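Local coordinates for protein putative C39-like peptidase (Bacillus anthracis, PDB 3ERV) that is of unknown function but, as a member of the C39-like family of clan CA peptidases, probably acts as a cysteine peptidase, at residues Met58-Ala62 with Ala220-Val224. Sequence-based numbering, arbitrary orientation.
Sequences MLQYA and AISYV
Packing of a helix against a central antiparallel β-sheet underlies the papain-like fold of clan CA peptidases, and Met58-Ala62 with Ala220-Val224 of this putative C39-like peptidase is consistent with it. The C-terminal turn of helix 50-61, Ala62 N hydrogen-bonded to Met58 O (2.9 Å), faces extended strand 220-223, paired with strands 124-126 and 145-150. CA atoms lie 7.6 Å apart for Met58 and Ser222, 7.9 Å for Ala62 and Tyr223. Two long side chains bridge this gap. Met58 (t,t,p) places SD 3.7 Å from Ser222 CA and 4.2 Å from Ile221 CG2, and CG 3.9 Å from Tyr223 CE2; its sulfur makes a Met-aromatic contact at the edge of the Tyr223 ring, 5.4 Å from the centroid. Tyr223 (chi1 p, chi2 98°) points toward Met58-Ala62, and the Ala62 methyl lies over one ring face in a CH-pi contact, CB 3.7 Å from the centroid. Ser222 points away, its OG hydrogen-bonded to Pro144 O. Tyr61 (chi1 t, chi2 60°) sets CD2 3.4 Å from Tyr223 OH.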
# COMPACT_ATOMS: atom_id res chain seq x y z
N MET A 58 -2.89 4.06 -8.69
CA MET A 58 -2.64 2.87 -9.52
C MET A 58 -3.79 2.63 -10.47
O MET A 58 -3.57 2.45 -11.70
CB MET A 58 -2.45 1.61 -8.62
CG MET A 58 -1.89 0.27 -9.31
SD MET A 58 -2.30 -1.33 -8.51
CE MET A 58 -4.01 -1.44 -9.10
N LEU A 59 -5.01 2.63 -9.93
CA LEU A 59 -6.23 2.42 -10.75
C LEU A 59 -6.41 3.48 -11.87
O LEU A 59 -6.73 3.13 -13.01
CB LEU A 59 -7.47 2.43 -9.84
CG LEU A 59 -7.60 1.13 -8.99
CD1 LEU A 59 -8.86 1.16 -8.12
CD2 LEU A 59 -7.63 -0.09 -9.92
N GLN A 60 -6.25 4.76 -11.52
CA GLN A 60 -6.23 5.85 -12.51
C GLN A 60 -5.23 5.61 -13.64
O GLN A 60 -5.59 5.73 -14.83
CB GLN A 60 -5.93 7.21 -11.84
CG GLN A 60 -7.08 7.66 -11.03
CD GLN A 60 -6.82 8.97 -10.31
OE1 GLN A 60 -5.78 9.62 -10.53
NE2 GLN A 60 -7.77 9.36 -9.44
N TYR A 61 -3.98 5.31 -13.30
CA TYR A 61 -2.97 5.04 -14.33
C TYR A 61 -3.36 3.83 -15.19
O TYR A 61 -3.07 3.79 -16.37
CB TYR A 61 -1.63 4.72 -13.70
CG TYR A 61 -0.45 4.81 -14.61
CD1 TYR A 61 -0.12 6.02 -15.23
CD2 TYR A 61 0.37 3.70 -14.83
CE1 TYR A 61 1.03 6.12 -16.02
CE2 TYR A 61 1.50 3.77 -15.64
CZ TYR A 61 1.83 4.98 -16.21
OH TYR A 61 2.94 5.06 -16.98
N ALA A 62 -3.99 2.85 -14.57
CA ALA A 62 -4.49 1.70 -15.33
C ALA A 62 -5.70 2.04 -16.23
O ALA A 62 -6.16 1.19 -16.98
CB ALA A 62 -4.82 0.56 -14.38
N ALA A 220 2.28 -6.51 -1.72
CA ALA A 220 2.27 -5.69 -2.94
C ALA A 220 1.16 -6.04 -3.88
O ALA A 220 0.84 -7.20 -4.05
CB ALA A 220 3.58 -5.80 -3.67
N ILE A 221 0.55 -5.02 -4.46
CA ILE A 221 -0.57 -5.19 -5.40
C ILE A 221 -0.20 -4.47 -6.71
O ILE A 221 0.31 -3.35 -6.70
CB ILE A 221 -1.89 -4.55 -4.88
CG1 ILE A 221 -2.36 -5.16 -3.55
CG2 ILE A 221 -2.99 -4.55 -5.96
CD1 ILE A 221 -2.45 -6.62 -3.61
N SER A 222 -0.51 -5.09 -7.84
CA SER A 222 -0.34 -4.38 -9.10
C SER A 222 -1.42 -4.83 -10.08
O SER A 222 -2.50 -5.30 -9.66
CB SER A 222 1.07 -4.59 -9.69
OG SER A 222 1.28 -3.77 -10.84
N TYR A 223 -1.16 -4.68 -11.38
CA TYR A 223 -2.05 -5.25 -12.37
C TYR A 223 -1.21 -5.60 -13.60
O TYR A 223 -0.03 -5.22 -13.70
CB TYR A 223 -3.18 -4.24 -12.72
CG TYR A 223 -2.61 -2.95 -13.32
CD1 TYR A 223 -2.57 -2.75 -14.71
CD2 TYR A 223 -2.05 -1.96 -12.50
CE1 TYR A 223 -2.01 -1.57 -15.25
CE2 TYR A 223 -1.50 -0.79 -13.02
CZ TYR A 223 -1.48 -0.59 -14.39
OH TYR A 223 -0.92 0.59 -14.91
N VAL A 224 -1.80 -6.32 -14.55
CA VAL A 224 -1.10 -6.63 -15.79
C VAL A 224 -1.76 -5.96 -17.01
O VAL A 224 -2.98 -5.70 -17.03
CB VAL A 224 -0.92 -8.16 -15.97
CG1 VAL A 224 -0.01 -8.71 -14.85
CG2 VAL A 224 -2.27 -8.87 -15.95